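Local coordinates for protein lectin 2 (Agrocybe aegerita, PDB 4TQJ) that recognises glycans that end in a non-reducing terminal N-acetylglucosamine, acting as a specific sugar-binding lectin, at residues R171-F175 and I187-D192; F134-G138 and F160-A164. The protein carries 1 engineered substitution. All coordinates share one frame. Residues are numbered along the deposited sequence.

How the interactions relate
Interaction 1 lies within one blade of a beta-propeller, interaction 2 at the edge of the preceding blade, and together they contrast two ways of holding such a fold. In interaction 1, mostly buried, neighbouring strands 173-177 and 186-190 pair by a regular backbone ladder and finish in a polar cluster of R171, H172 and D192. Interaction 2, farther from the chain centre and partly exposed, has no strand ladder: a hairpin turn meets the loop leading to the next blade through two backbone hydrogen bonds and glycine-rich close packing. The two touch where R174 NH1 lies 2.8 Å from F160 O, a probable hydrogen bond, and where I187 CG2 packs 3.6 Å from F160 CE2.

Interaction 1. Residues R171-F175 and I187-D192; sequences RHLRF and IVGFGD
F190 lies beside L173, whose CD1 sits over one face of its ring; L173 CB is 3.8 Å from F190 CD2. The two residues form an antiparallel hydrogen-bonded pair (L173 N to F190 O 3.2 Å, F190 N to L173 O 2.8 Å). R174 with G189 is the non-hydrogen-bonded pair that follows, CA atoms 4.5 Å apart, and F175 with V188 closes the ladder (F175 N to V188 O 2.8 Å, V188 N to F175 O 2.9 Å). The strand axes run 4.7 Å apart at 169°. F175 and F190, both m at chi1, share the face of L173 and V188, rings obliquely set with centroids 5.8 Å apart. This hairpin forms the first two strands of a propeller blade, with N-terminal strand 4-5 alongside 173-177. Past its end, D192 OD1 accepts from H172 NE2 (2.7 Å) and, in a salt bridge, from R171 NH2 (2.8 Å). Since H172 ND1 also bonds to the backbone N of R168, a neutral imidazole donating through NE2 fits the chemistry.

Interaction 2. Residues F134-G138 and F160-A164; sequences FGEKG and FGYDA
This is a loop-to-loop contact at one end of a propeller blade, where the turn joining strands 130-134 and 139-142 meets the loop that leaves strand 154-157 for the next blade. Neither segment pairs as a regular strand. The first folds back on itself, G135 N bonding to G138 O at 2.8 Å, and G138 adopts backbone angles (phi 145°, psi -151°) that call for glycine. The second makes a type I beta turn from G161 to A164, closed by A164 N to G161 O (2.9 Å), with G161 N returning a bond to A164 O (2.7 Å). The two turns dock backbone against backbone: Y162 N donates to G135 O (3.0 Å) and D163 N to E136 O (2.8 Å). Glycine is what allows such an approach at G161, whose CA lies 4.1 Å from G138 CA; a CB there would collide with E136 O and G135 O. Around this centre, A164 CB reaches K137 O at 3.4 Å, and E136 CG packs on D163 CB at 3.6 Å, while the E136 carboxylate turns to H116 for its hydrogen bond. On the inner side F134, m at chi1, sets CD1 3.7 Å from F160 CB and 3.5 Å from F160 O, which lies at the ring edge and takes its hydrogen bond from R174. A water lies 3.0 Å from F134 O and takes a weak hydrogen bond from Y162 N (3.1 Å). F160, in the left-handed region at phi 65° and psi 23°, and G161 both face A164: the G1 beta bulge, here in the linker between successive blades of a beta-propeller.

Interaction 1. Residues R171-F175 and I187-D192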
loop_
_atom_site.group_PDB
_atom_site.type_symbol
_atom_site.label_atom_id
_atom_site.label_comp_id
_atom_site.label_asym_id
_atom_site.label_seq_id
_atom_site.Cartn_x
_atom_site.Cartn_y
_atom_site.Cartn_z
ATOM N N ARG A 171 -28.553 6.743 24.660
ATOM C CA ARG A 171 -28.157 7.569 25.787
ATOM C C ARG A 171 -26.644 7.747 25.970
ATOM O O ARG A 171 -26.192 8.794 26.427
ATOM C CB ARG A 171 -28.775 7.007 27.076
ATOM C CG ARG A 171 -30.300 7.108 27.113
ATOM C CD ARG A 171 -30.919 6.496 28.373
ATOM N NE ARG A 171 -30.387 7.083 29.596
ATOM C CZ ARG A 171 -30.800 8.234 30.127
ATOM N NH1 ARG A 171 -31.749 8.944 29.534
ATOM N NH2 ARG A 171 -30.245 8.680 31.248
ATOM N N HIS A 172 -25.884 6.730 25.586
ATOM C CA HIS A 172 -24.478 6.596 25.974
ATOM C C HIS A 172 -23.577 6.304 24.779
ATOM O O HIS A 172 -24.057 5.906 23.719
ATOM C CB HIS A 172 -24.353 5.468 27.005
ATOM C CG HIS A 172 -25.375 5.552 28.099
ATOM N ND1 HIS A 172 -26.228 4.513 28.404
ATOM C CD2 HIS A 172 -25.712 6.571 28.924
ATOM C CE1 HIS A 172 -27.033 4.880 29.385
ATOM N NE2 HIS A 172 -26.742 6.125 29.719
ATOM N N LEU A 173 -22.274 6.498 24.968
ATOM C CA LEU A 173 -21.281 6.238 23.933
ATOM C C LEU A 173 -20.187 5.329 24.466
ATOM O O LEU A 173 -19.733 5.491 25.593
ATOM C CB LEU A 173 -20.645 7.545 23.462
ATOM C CG LEU A 173 -21.622 8.565 22.859
ATOM C CD1 LEU A 173 -20.964 9.930 22.803
ATOM C CD2 LEU A 173 -22.086 8.112 21.466
ATOM N N ARG A 174 -19.750 4.379 23.649
ATOM C CA ARG A 174 -18.680 3.492 24.065
ATOM C C ARG A 174 -17.640 3.385 22.965
ATOM O O ARG A 174 -17.935 2.911 21.877
ATOM C CB ARG A 174 -19.238 2.117 24.455
ATOM C CG ARG A 174 -19.905 2.110 25.853
ATOM C CD ARG A 174 -20.868 0.933 26.014
ATOM N NE ARG A 174 -22.026 1.096 25.138
ATOM C CZ ARG A 174 -23.006 0.207 24.995
ATOM N NH1 ARG A 174 -22.989 -0.937 25.664
ATOM N NH2 ARG A 174 -24.002 0.463 24.162
ATOM N N PHE A 175 -16.428 3.838 23.271
ATOM C CA PHE A 175 -15.347 3.911 22.294
ATOM C C PHE A 175 -14.128 3.151 22.816
ATOM O O PHE A 175 -14.065 2.788 23.983
ATOM C CB PHE A 175 -14.921 5.368 22.050
ATOM C CG PHE A 175 -16.018 6.287 21.567
ATOM C CD1 PHE A 175 -15.904 7.661 21.775
ATOM C CD2 PHE A 175 -17.117 5.811 20.873
ATOM C CE1 PHE A 175 -16.874 8.537 21.327
ATOM C CE2 PHE A 175 -18.094 6.686 20.417
ATOM C CZ PHE A 175 -17.966 8.054 20.645
ATOM N N ILE A 187 -11.038 1.269 27.198
ATOM C CA ILE A 187 -12.467 1.474 27.015
ATOM C C ILE A 187 -12.848 2.858 27.548
ATOM O O ILE A 187 -12.537 3.210 28.684
ATOM C CB ILE A 187 -13.302 0.401 27.748
ATOM C CG1 ILE A 187 -13.096 -0.980 27.105
ATOM C CG2 ILE A 187 -14.785 0.799 27.757
ATOM C CD1 ILE A 187 -13.727 -2.148 27.879
ATOM N N VAL A 188 -13.489 3.648 26.703
ATOM C CA VAL A 188 -13.968 4.959 27.097
ATOM C C VAL A 188 -15.480 4.977 26.966
ATOM O O VAL A 188 -16.002 4.866 25.860
ATOM C CB VAL A 188 -13.403 6.052 26.190
ATOM C CG1 VAL A 188 -13.957 7.400 26.610
ATOM C CG2 VAL A 188 -11.873 6.040 26.228
ATOM N N GLY A 189 -16.180 5.134 28.086
ATOM C CA GLY A 189 -17.631 5.133 28.070
ATOM C C GLY A 189 -18.266 6.407 28.607
ATOM O O GLY A 189 -17.967 6.833 29.721
ATOM N N PHE A 190 -19.142 7.016 27.808
ATOM C CA PHE A 190 -19.873 8.206 28.229
ATOM C C PHE A 190 -21.198 7.732 28.804
ATOM O O PHE A 190 -22.121 7.433 28.060
ATOM C CB PHE A 190 -20.123 9.146 27.042
ATOM C CG PHE A 190 -18.869 9.727 26.446
ATOM C CD1 PHE A 190 -18.588 11.089 26.579
ATOM C CD2 PHE A 190 -17.972 8.921 25.753
ATOM C CE1 PHE A 190 -17.447 11.623 26.034
ATOM C CE2 PHE A 190 -16.810 9.450 25.200
ATOM C CZ PHE A 190 -16.542 10.802 25.345
ATOM N N GLY A 191 -21.273 7.632 30.124
ATOM C CA GLY A 191 -22.445 7.087 30.789
ATOM C C GLY A 191 -23.518 8.110 31.131
ATOM O O GLY A 191 -23.737 9.085 30.400
ATOM N N ASP A 192 -24.211 7.890 32.243
ATOM C CA ASP A 192 -25.258 8.811 32.639
ATOM C C ASP A 192 -24.663 10.060 33.288
ATOM O O ASP A 192 -24.931 11.177 32.849
ATOM C CB ASP A 192 -26.267 8.125 33.571
ATOM C CG ASP A 192 -27.257 7.253 32.819
ATOM O OD1 ASP A 192 -27.705 7.638 31.713
ATOM O OD2 ASP A 192 -27.592 6.168 33.329
HETATM O O HOH W 1 -24.052 10.189 27.864
HETATM O O HOH W 2 -29.374 5.241 31.756
#

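Interaction 2. Residues F134-G138 and F160-A164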
loop_
_atom_site.group_PDB
_atom_site.type_symbol
_atom_site.label_atom_id
_atom_site.label_comp_id
_atom_site.label_asym_id
_atom_site.label_seq_id
_atom_site.Cartn_x
_atom_site.Cartn_y
_atom_site.Cartn_z
ATOM N N PHE A 134 -19.514 -5.296 22.919
ATOM C CA PHE A 134 -20.188 -4.752 24.091
ATOM C C PHE A 134 -21.574 -5.370 24.130
ATOM O O PHE A 134 -22.500 -4.878 23.491
ATOM C CB PHE A 134 -20.255 -3.225 24.014
ATOM C CG PHE A 134 -18.914 -2.546 24.229
ATOM C CD1 PHE A 134 -18.523 -2.140 25.500
ATOM C CD2 PHE A 134 -18.043 -2.329 23.167
ATOM C CE1 PHE A 134 -17.281 -1.524 25.711
ATOM C CE2 PHE A 134 -16.798 -1.709 23.372
ATOM C CZ PHE A 134 -16.423 -1.307 24.635
ATOM N N GLY A 135 -21.695 -6.470 24.869
ATOM C CA GLY A 135 -22.905 -7.270 24.850
ATOM C C GLY A 135 -23.837 -7.061 26.030
ATOM O O GLY A 135 -23.933 -5.961 26.577
ATOM N N GLU A 136 -24.524 -8.129 26.422
ATOM C CA GLU A 136 -25.535 -8.035 27.462
ATOM C C GLU A 136 -24.890 -7.923 28.834
ATOM O O GLU A 136 -25.087 -6.929 29.544
ATOM C CB GLU A 136 -26.496 -9.230 27.374
ATOM C CG GLU A 136 -27.827 -9.023 28.071
ATOM C CD GLU A 136 -28.806 -8.150 27.294
ATOM O OE1 GLU A 136 -28.539 -7.790 26.121
ATOM O OE2 GLU A 136 -29.865 -7.817 27.874
ATOM N N LYS A 137 -24.090 -8.918 29.199
ATOM C CA LYS A 137 -23.503 -8.975 30.532
ATOM C C LYS A 137 -22.198 -8.188 30.651
ATOM O O LYS A 137 -21.585 -8.132 31.712
ATOM C CB LYS A 137 -23.268 -10.432 30.952
ATOM C CG LYS A 137 -24.509 -11.307 30.988
ATOM C CD LYS A 137 -24.136 -12.693 31.531
ATOM C CE LYS A 137 -25.136 -13.776 31.122
ATOM N NZ LYS A 137 -26.494 -13.562 31.694
ATOM N N GLY A 138 -21.756 -7.589 29.557
ATOM C CA GLY A 138 -20.550 -6.797 29.605
ATOM C C GLY A 138 -19.748 -6.882 28.333
ATOM O O GLY A 138 -20.304 -7.062 27.257
ATOM N N PHE A 160 -20.328 -1.761 31.050
ATOM C CA PHE A 160 -20.510 -1.250 29.686
ATOM C C PHE A 160 -21.447 -2.114 28.827
ATOM O O PHE A 160 -21.378 -2.066 27.606
ATOM C CB PHE A 160 -19.157 -1.106 28.972
ATOM C CG PHE A 160 -18.193 -0.209 29.685
ATOM C CD1 PHE A 160 -18.397 1.169 29.720
ATOM C CD2 PHE A 160 -17.078 -0.734 30.314
ATOM C CE1 PHE A 160 -17.512 1.999 30.386
ATOM C CE2 PHE A 160 -16.190 0.091 30.990
ATOM C CZ PHE A 160 -16.408 1.459 31.024
ATOM N N GLY A 161 -22.317 -2.895 29.459
ATOM C CA GLY A 161 -23.222 -3.759 28.722
ATOM C C GLY A 161 -24.666 -3.305 28.824
ATOM O O GLY A 161 -25.033 -2.579 29.746
ATOM N N TYR A 162 -25.487 -3.733 27.871
ATOM C CA TYR A 162 -26.899 -3.432 27.901
ATOM C C TYR A 162 -27.470 -3.818 29.274
ATOM O O TYR A 162 -28.284 -3.089 29.857
ATOM C CB TYR A 162 -27.619 -4.186 26.778
ATOM C CG TYR A 162 -29.030 -3.740 26.600
ATOM C CD1 TYR A 162 -29.354 -2.766 25.670
ATOM C CD2 TYR A 162 -30.047 -4.265 27.389
ATOM C CE1 TYR A 162 -30.652 -2.339 25.510
ATOM C CE2 TYR A 162 -31.356 -3.840 27.242
ATOM C CZ TYR A 162 -31.653 -2.877 26.298
ATOM O OH TYR A 162 -32.952 -2.442 26.145
ATOM N N ASP A 163 -27.020 -4.959 29.794
ATOM C CA ASP A 163 -27.454 -5.429 31.104
ATOM C C ASP A 163 -26.277 -5.435 32.093
ATOM O O ASP A 163 -26.142 -6.355 32.910
ATOM C CB ASP A 163 -28.055 -6.835 30.976
ATOM C CG ASP A 163 -28.967 -7.195 32.138
ATOM O OD1 ASP A 163 -29.648 -6.290 32.665
ATOM O OD2 ASP A 163 -29.012 -8.387 32.516
ATOM N N ALA A 164 -25.415 -4.424 31.995
ATOM C CA ALA A 164 -24.305 -4.245 32.927
ATOM C C ALA A 164 -23.578 -2.888 32.817
ATOM O O ALA A 164 -22.565 -2.797 32.152
ATOM C CB ALA A 164 -23.299 -5.368 32.739
HETATM O O HOH W 3 -24.570 -3.264 24.971
#